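Local coordinates for protein alpha-L-rhamnosidase (Streptomyces avermitilis, PDB 3W5M) that hydrolyses terminal non-reducing alpha-L-rhamnose residues from alpha-L-rhamnosides and carries a calcium-dependent module that binds L-rhamnose, at residues E136-I141 / I251-S256; E145-N150 / A280-A285; R157-T162 / W257-H262. One frame throughout, in Å; residues are numbered along the deposited sequence.

Interaction 1 of 3, residues E136-I141 / I251-S256; sequences EGSSWI and IFSDAS
S253 reaches into the backbone of S139: its OG donates to S139 O at 2.6 Å, in the plane of that carbonyl, while S253 O takes a longer, bent bond from S139 N (3.3 Å, 138° at the hydrogen). OG of S253 can do so because it stands between its own backbone N and carbonyl carbon (chi1 47°). S138 OG lies 2.9 Å from S253 OG, and both buried hydroxyls bond to C238, the first to O and the second to N. I141 closes this tight half, its CG2 3.6 Å from D254 N. Toward solvent the contact is looser, resting on the partly exposed F252 ring against G137 and S138. G137 O sits 3.4 Å above the centre of the F252 ring, and F252 CD1 touches S138 CB at 3.6 Å. Glycine suits the exposed G137, whose phi is 91° and where a CB would crowd the ring. An alanine in place of F252 would probably leave the G137 carbonyl without its ring and open a gap beside S138 CB. Strand 235-244 of the carbohydrate-binding module backs the contact: the backbones of I141 and I251 bond to those of W236 and L240, while S138 and S253 pack on I237.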
# COMPACT_ATOMS: atom_id res chain seq x y z
N GLU A 136 -7.21 -28.28 -22.02
CA GLU A 136 -6.37 -29.37 -22.52
C GLU A 136 -7.23 -30.55 -22.97
O GLU A 136 -8.19 -30.93 -22.31
CB GLU A 136 -5.38 -29.82 -21.44
CG GLU A 136 -4.55 -28.66 -20.91
CD GLU A 136 -3.31 -29.08 -20.14
OE1 GLU A 136 -2.75 -30.17 -20.39
OE2 GLU A 136 -2.88 -28.29 -19.27
N GLY A 137 -6.89 -31.11 -24.11
CA GLY A 137 -7.71 -32.16 -24.70
C GLY A 137 -8.78 -31.62 -25.65
O GLY A 137 -9.38 -32.40 -26.37
N SER A 138 -9.00 -30.30 -25.66
CA SER A 138 -10.00 -29.72 -26.53
C SER A 138 -9.36 -29.16 -27.81
O SER A 138 -8.12 -29.16 -27.96
CB SER A 138 -10.78 -28.62 -25.81
OG SER A 138 -11.96 -28.36 -26.54
N SER A 139 -10.21 -28.72 -28.72
CA SER A 139 -9.75 -28.16 -29.99
C SER A 139 -10.41 -26.83 -30.24
O SER A 139 -11.59 -26.63 -29.88
CB SER A 139 -10.14 -29.10 -31.11
OG SER A 139 -9.46 -30.33 -30.93
N TRP A 140 -9.66 -25.91 -30.86
CA TRP A 140 -10.24 -24.68 -31.39
C TRP A 140 -10.98 -25.04 -32.66
O TRP A 140 -10.42 -25.71 -33.52
CB TRP A 140 -9.16 -23.66 -31.76
CG TRP A 140 -8.38 -23.16 -30.59
CD1 TRP A 140 -7.26 -23.70 -30.07
CD2 TRP A 140 -8.64 -21.96 -29.86
NE1 TRP A 140 -6.82 -22.94 -29.01
CE2 TRP A 140 -7.64 -21.86 -28.86
CE3 TRP A 140 -9.62 -20.95 -29.94
CZ2 TRP A 140 -7.57 -20.79 -27.96
CZ3 TRP A 140 -9.57 -19.91 -29.03
CH2 TRP A 140 -8.55 -19.83 -28.05
N ILE A 141 -12.25 -24.65 -32.74
CA ILE A 141 -13.05 -24.98 -33.92
C ILE A 141 -13.63 -23.75 -34.58
O ILE A 141 -13.74 -22.67 -33.97
CB ILE A 141 -14.18 -26.02 -33.61
CG1 ILE A 141 -15.19 -25.50 -32.59
CG2 ILE A 141 -13.58 -27.30 -33.13
CD1 ILE A 141 -16.47 -26.32 -32.58
N ILE A 251 -16.76 -33.13 -22.32
CA ILE A 251 -17.24 -32.94 -23.69
C ILE A 251 -16.41 -31.79 -24.26
O ILE A 251 -16.30 -30.73 -23.63
CB ILE A 251 -18.74 -32.51 -23.72
CG1 ILE A 251 -19.66 -33.53 -23.00
CG2 ILE A 251 -19.23 -32.23 -25.14
CD1 ILE A 251 -19.51 -34.97 -23.41
N PHE A 252 -15.84 -31.99 -25.45
CA PHE A 252 -14.98 -30.95 -26.05
C PHE A 252 -15.61 -30.26 -27.23
O PHE A 252 -16.54 -30.79 -27.83
CB PHE A 252 -13.69 -31.63 -26.55
CG PHE A 252 -12.93 -32.34 -25.48
CD1 PHE A 252 -12.30 -31.62 -24.47
CD2 PHE A 252 -12.83 -33.73 -25.48
CE1 PHE A 252 -11.56 -32.27 -23.48
CE2 PHE A 252 -12.10 -34.39 -24.49
CZ PHE A 252 -11.48 -33.65 -23.49
N SER A 253 -15.08 -29.08 -27.58
CA SER A 253 -15.30 -28.52 -28.91
C SER A 253 -14.43 -29.33 -29.89
O SER A 253 -13.22 -29.56 -29.66
CB SER A 253 -14.92 -27.03 -28.94
OG SER A 253 -13.64 -26.83 -28.31
N ASP A 254 -15.05 -29.81 -30.96
CA ASP A 254 -14.37 -30.74 -31.89
C ASP A 254 -15.29 -30.96 -33.10
O ASP A 254 -16.31 -30.28 -33.22
CB ASP A 254 -13.92 -32.06 -31.21
CG ASP A 254 -15.08 -32.88 -30.64
OD1 ASP A 254 -16.22 -32.78 -31.12
OD2 ASP A 254 -14.84 -33.65 -29.69
N ALA A 255 -14.91 -31.87 -34.02
CA ALA A 255 -15.67 -32.07 -35.27
C ALA A 255 -17.03 -32.79 -35.09
O ALA A 255 -17.78 -32.98 -36.05
CB ALA A 255 -14.81 -32.80 -36.32
N SER A 256 -17.32 -33.22 -33.87
CA SER A 256 -18.67 -33.72 -33.55
C SER A 256 -19.74 -32.62 -33.49
O SER A 256 -20.95 -32.92 -33.42
CB SER A 256 -18.63 -34.51 -32.24
OG SER A 256 -17.83 -35.67 -32.43

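Interaction 2 of 3, residues E145-N150 / A280-A285; sequences EGEPAN and AAKVAA
K282 NZ donates at 2.7 Å to a water that bridges to E147. The distance from this water to E147 OE1, 2.5 Å, is short enough to be treated with caution. The two charged atoms themselves, E147 OE1 and K282 NZ, stay 4.2 Å apart, beyond a salt bridge, though the opposite charges probably still attract. Both side chains are long enough to meet over the surface. K282 runs extended as far as CE, and a bend at chi4 (49°) then turns NZ to the water; E147 bends earlier, at chi2 (83°). Because E147 also touches a crystal neighbour, its pose may owe something to the lattice. On its way the lysine chain crosses P148, and K282 CE comes 3.3 Å from G146 O. G146 has a positive phi (50°), which favours glycine.

Beside the buried P148, the segments approach closely yet share no direct hydrogen bond. A second water spans the backbones instead, accepting from A149 N at 3.0 Å and donating to A284 O at 2.8 Å. Small apolar groups meet here: the A284 CB methyl lies 4.1 Å from P148 CB of the proline ring, and A149 CB rests against A284 O. Small residues suit this close approach, while the turn of 147-150 is tied by a bond from N150 N to E147 O. A284 and A285 both face W140 in a classic beta bulge.

The loop also borders the calcium site of the carbohydrate-binding module, with the P148 side chain about 9 Å from the ion. The backbone of P148 bonds to that of A234, its ring packs on W142, and A149 touches P291 and W292. Strand 282-286 pairs antiparallel with strand 139-142, through backbone bonds of K282 to W142 and of A284 and A285 to W140.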
# COMPACT_ATOMS: atom_id res chain seq x y z
N GLU A 145 -14.26 -23.27 -43.40
CA GLU A 145 -13.91 -22.34 -44.49
C GLU A 145 -12.39 -22.08 -44.40
O GLU A 145 -11.90 -21.62 -43.37
CB GLU A 145 -14.71 -21.03 -44.40
CG GLU A 145 -14.70 -20.38 -43.02
CD GLU A 145 -15.73 -19.26 -42.86
OE1 GLU A 145 -16.36 -18.84 -43.85
OE2 GLU A 145 -15.90 -18.78 -41.72
N GLY A 146 -11.67 -22.44 -45.45
CA GLY A 146 -10.21 -22.29 -45.49
C GLY A 146 -9.44 -22.83 -44.28
O GLY A 146 -9.63 -23.98 -43.84
N GLU A 147 -8.56 -21.99 -43.77
CA GLU A 147 -7.63 -22.33 -42.71
C GLU A 147 -7.83 -21.29 -41.59
O GLU A 147 -7.14 -20.27 -41.53
CB GLU A 147 -6.21 -22.26 -43.28
CG GLU A 147 -5.13 -22.86 -42.42
CD GLU A 147 -5.03 -24.37 -42.58
OE1 GLU A 147 -6.05 -25.06 -42.31
OE2 GLU A 147 -3.94 -24.86 -42.95
N PRO A 148 -8.84 -21.52 -40.74
CA PRO A 148 -9.25 -20.46 -39.82
C PRO A 148 -8.19 -19.99 -38.82
O PRO A 148 -8.21 -18.82 -38.41
CB PRO A 148 -10.48 -21.06 -39.11
CG PRO A 148 -10.94 -22.16 -40.02
CD PRO A 148 -9.68 -22.73 -40.60
N ALA A 149 -7.27 -20.87 -38.44
CA ALA A 149 -6.20 -20.50 -37.53
C ALA A 149 -5.27 -19.46 -38.18
O ALA A 149 -4.67 -18.64 -37.48
CB ALA A 149 -5.42 -21.74 -37.09
N ASN A 150 -5.22 -19.46 -39.50
CA ASN A 150 -4.47 -18.46 -40.27
C ASN A 150 -5.33 -17.24 -40.60
O ASN A 150 -4.97 -16.11 -40.28
CB ASN A 150 -3.87 -19.10 -41.53
CG ASN A 150 -3.00 -18.14 -42.33
OD1 ASN A 150 -3.38 -17.70 -43.40
ND2 ASN A 150 -1.83 -17.80 -41.78
N ALA A 280 -20.11 -30.55 -40.56
CA ALA A 280 -19.34 -30.67 -39.33
C ALA A 280 -18.45 -29.43 -39.15
O ALA A 280 -17.91 -28.90 -40.13
CB ALA A 280 -18.46 -31.92 -39.37
N ALA A 281 -18.29 -28.99 -37.90
CA ALA A 281 -17.31 -27.98 -37.57
C ALA A 281 -15.91 -28.49 -37.94
O ALA A 281 -15.66 -29.70 -37.94
CB ALA A 281 -17.37 -27.60 -36.10
N LYS A 282 -15.02 -27.56 -38.26
CA LYS A 282 -13.63 -27.86 -38.58
C LYS A 282 -12.73 -27.51 -37.39
O LYS A 282 -12.86 -26.43 -36.81
CB LYS A 282 -13.20 -27.03 -39.80
CG LYS A 282 -11.78 -27.30 -40.27
CD LYS A 282 -11.35 -26.27 -41.29
CE LYS A 282 -9.83 -26.30 -41.50
NZ LYS A 282 -9.33 -27.68 -41.73
N VAL A 283 -11.82 -28.42 -37.06
CA VAL A 283 -10.79 -28.12 -36.06
C VAL A 283 -9.83 -27.14 -36.73
O VAL A 283 -9.26 -27.44 -37.82
CB VAL A 283 -10.06 -29.39 -35.59
CG1 VAL A 283 -8.86 -29.04 -34.70
CG2 VAL A 283 -11.00 -30.33 -34.84
N ALA A 284 -9.67 -25.97 -36.11
CA ALA A 284 -8.71 -24.95 -36.57
C ALA A 284 -7.30 -25.24 -36.02
O ALA A 284 -6.30 -25.00 -36.70
CB ALA A 284 -9.18 -23.54 -36.16
N ALA A 285 -7.24 -25.74 -34.79
CA ALA A 285 -5.98 -26.14 -34.12
C ALA A 285 -6.33 -26.88 -32.85
O ALA A 285 -7.32 -26.52 -32.18
CB ALA A 285 -5.15 -24.92 -33.75
O HOH W 1 -6.69 -27.48 -42.15
O HOH W 2 -6.71 -23.75 -39.12

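Interaction 3 of 3, residues R157-T162 / W257-H262; sequences RWFRRT and WKSTDH
An antiparallel strand pair forms one edge of a five-stranded sheet in the carbohydrate-binding module, consistent with a beta-jelly-roll sandwich. Strands 157-162 and 258-260 run at 158° to each other. W158 and T260 form a hydrogen-bonded pair, with W158 N to T260 O at 3.1 Å and T260 N to W158 O at 2.9 Å. The hydrogen-bonded pair of R160 and K258 is closed by R160 N to K258 O and K258 N to R160 O.

Between them lies the non-hydrogen-bonded pair of F159 and S259. S259 OG is anti to its backbone N (chi1 -177°) and donates to W158 O at 3.0 Å, from the opposite face of that carbonyl to T260 N, so two donors grip one oxygen. The same OG lies over a face of the F159 ring, 3.3 Å from CE2; serine is small enough to fit under the phenylalanine and still bond the backbone.

At one end R161 CB stands 3.5 Å above the W257 ring, over its centre. R161 has two deposited conformers; in the one described here its side chain crosses W257 at about a right angle, and CD makes a CH-pi contact with the five-membered ring. W257 NE1 bonds to F252 O. At the other end D261 CB lies over a face of the R157 guanidinium, 3.6 Å from NE, which forms a salt bridge with E145.

Strand 218-227 flanks strand 156-165 on its other side, bonding to the backbones of R157, F159 and R161. F159 and W257 meet W236 of strand 235-244 edge-to-face.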
# COMPACT_ATOMS: atom_id res chain seq x y z
N ARG A 157 -20.36 -17.11 -37.02
CA ARG A 157 -20.68 -18.50 -37.37
C ARG A 157 -21.47 -19.13 -36.21
O ARG A 157 -21.39 -18.64 -35.08
CB ARG A 157 -19.42 -19.31 -37.68
CG ARG A 157 -18.59 -18.67 -38.81
CD ARG A 157 -19.30 -18.83 -40.14
NE ARG A 157 -18.54 -18.28 -41.27
CZ ARG A 157 -18.93 -17.24 -42.02
NH1 ARG A 157 -20.05 -16.57 -41.75
NH2 ARG A 157 -18.17 -16.86 -43.08
N TRP A 158 -22.24 -20.16 -36.53
CA TRP A 158 -23.16 -20.76 -35.56
C TRP A 158 -22.82 -22.24 -35.41
O TRP A 158 -22.42 -22.90 -36.40
CB TRP A 158 -24.61 -20.56 -36.04
CG TRP A 158 -25.01 -19.10 -36.05
CD1 TRP A 158 -25.63 -18.41 -35.04
CD2 TRP A 158 -24.80 -18.15 -37.12
NE1 TRP A 158 -25.82 -17.10 -35.41
CE2 TRP A 158 -25.31 -16.91 -36.67
CE3 TRP A 158 -24.23 -18.23 -38.40
CZ2 TRP A 158 -25.28 -15.75 -37.46
CZ3 TRP A 158 -24.18 -17.09 -39.18
CH2 TRP A 158 -24.70 -15.86 -38.71
N PHE A 159 -22.98 -22.77 -34.19
CA PHE A 159 -22.55 -24.13 -33.85
C PHE A 159 -23.56 -24.78 -32.93
O PHE A 159 -24.09 -24.11 -32.03
CB PHE A 159 -21.22 -24.08 -33.09
CG PHE A 159 -20.13 -23.39 -33.87
CD1 PHE A 159 -20.07 -22.00 -33.86
CD2 PHE A 159 -19.22 -24.11 -34.66
CE1 PHE A 159 -19.10 -21.33 -34.60
CE2 PHE A 159 -18.24 -23.43 -35.39
CZ PHE A 159 -18.19 -22.06 -35.36
N ARG A 160 -23.77 -26.08 -33.16
CA ARG A 160 -24.65 -26.89 -32.32
C ARG A 160 -24.03 -28.24 -32.02
O ARG A 160 -23.31 -28.81 -32.85
CB ARG A 160 -25.98 -27.15 -33.05
CG ARG A 160 -26.94 -25.97 -33.07
CD ARG A 160 -28.22 -26.26 -33.88
NE ARG A 160 -28.87 -27.53 -33.51
CZ ARG A 160 -29.81 -27.65 -32.58
NH1 ARG A 160 -30.23 -26.59 -31.91
NH2 ARG A 160 -30.36 -28.84 -32.34
N ARG A 161 -24.37 -28.76 -30.84
CA ARG A 161 -24.05 -30.14 -30.50
C ARG A 161 -25.05 -30.66 -29.49
O ARG A 161 -25.38 -30.01 -28.51
CB ARG A 161 -22.63 -30.33 -29.97
CG ARG A 161 -22.23 -31.80 -29.86
CD ARG A 161 -20.79 -32.01 -29.45
NE ARG A 161 -20.55 -33.41 -29.08
CZ ARG A 161 -19.37 -33.89 -28.71
NH1 ARG A 161 -18.31 -33.09 -28.68
NH2 ARG A 161 -19.26 -35.17 -28.40
N THR A 162 -25.57 -31.84 -29.79
CA THR A 162 -26.42 -32.54 -28.83
C THR A 162 -25.62 -33.68 -28.24
O THR A 162 -25.14 -34.53 -28.98
CB THR A 162 -27.72 -33.06 -29.48
OG1 THR A 162 -28.46 -31.94 -29.97
CG2 THR A 162 -28.56 -33.83 -28.45
N TRP A 257 -19.31 -31.35 -33.50
CA TRP A 257 -20.23 -30.21 -33.52
C TRP A 257 -20.61 -29.93 -34.95
O TRP A 257 -19.79 -30.12 -35.85
CB TRP A 257 -19.58 -28.94 -32.95
CG TRP A 257 -19.39 -28.97 -31.45
CD1 TRP A 257 -18.56 -29.79 -30.72
CD2 TRP A 257 -20.02 -28.10 -30.51
NE1 TRP A 257 -18.65 -29.48 -29.39
CE2 TRP A 257 -19.54 -28.45 -29.23
CE3 TRP A 257 -20.95 -27.05 -30.63
CZ2 TRP A 257 -19.98 -27.80 -28.05
CZ3 TRP A 257 -21.39 -26.40 -29.46
CH2 TRP A 257 -20.90 -26.78 -28.20
N LYS A 258 -21.83 -29.46 -35.14
CA LYS A 258 -22.29 -29.00 -36.46
C LYS A 258 -22.11 -27.50 -36.52
O LYS A 258 -22.23 -26.83 -35.50
CB LYS A 258 -23.77 -29.34 -36.68
CG LYS A 258 -24.08 -30.82 -36.82
CD LYS A 258 -23.42 -31.40 -38.08
CE LYS A 258 -24.15 -32.63 -38.60
NZ LYS A 258 -25.30 -32.28 -39.49
N SER A 259 -21.83 -26.97 -37.71
CA SER A 259 -21.67 -25.54 -37.89
C SER A 259 -22.40 -25.02 -39.13
O SER A 259 -22.60 -25.77 -40.08
CB SER A 259 -20.18 -25.16 -37.97
OG SER A 259 -20.09 -23.73 -38.08
N THR A 260 -22.77 -23.74 -39.12
CA THR A 260 -23.30 -23.11 -40.33
C THR A 260 -22.78 -21.71 -40.52
O THR A 260 -22.46 -21.05 -39.53
CB THR A 260 -24.84 -23.11 -40.39
OG1 THR A 260 -25.26 -22.76 -41.71
CG2 THR A 260 -25.45 -22.14 -39.36
N ASP A 261 -22.71 -21.27 -41.78
CA ASP A 261 -22.30 -19.90 -42.13
C ASP A 261 -23.41 -18.97 -42.61
O ASP A 261 -23.12 -17.88 -43.11
CB ASP A 261 -21.16 -19.93 -43.17
CG ASP A 261 -21.57 -20.61 -44.51
OD1 ASP A 261 -22.63 -21.27 -44.59
OD2 ASP A 261 -20.78 -20.52 -45.50
N HIS A 262 -24.68 -19.39 -42.51
CA HIS A 262 -25.82 -18.51 -42.83
C HIS A 262 -26.64 -18.41 -41.57
O HIS A 262 -26.95 -19.45 -40.97
CB HIS A 262 -26.69 -19.09 -43.96
CG HIS A 262 -25.93 -19.41 -45.20
ND1 HIS A 262 -25.45 -18.43 -46.05
CD2 HIS A 262 -25.56 -20.59 -45.75
CE1 HIS A 262 -24.81 -19.00 -47.05
NE2 HIS A 262 -24.86 -20.31 -46.90

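How the interactions relate
The three contacts lie close together in the carbohydrate-binding module, their centres 12 to 13 Å apart. Along the chain 136-141, 145-150 and 157-162 come first and 251-256, 257-262 and 280-285 much later, so each contact ties the beginning of the module to its end, around the strands and loops that supply the calcium and rhamnose ligands. Interactions 1 and 2 share the two-stranded sheet of 139-142 and 282-286. Interaction 3 is linked to both others through side chains, and to interaction 2 also through a backbone bond from A281 N to W257 O. Together they join the two ends of the module across neighbouring sheets.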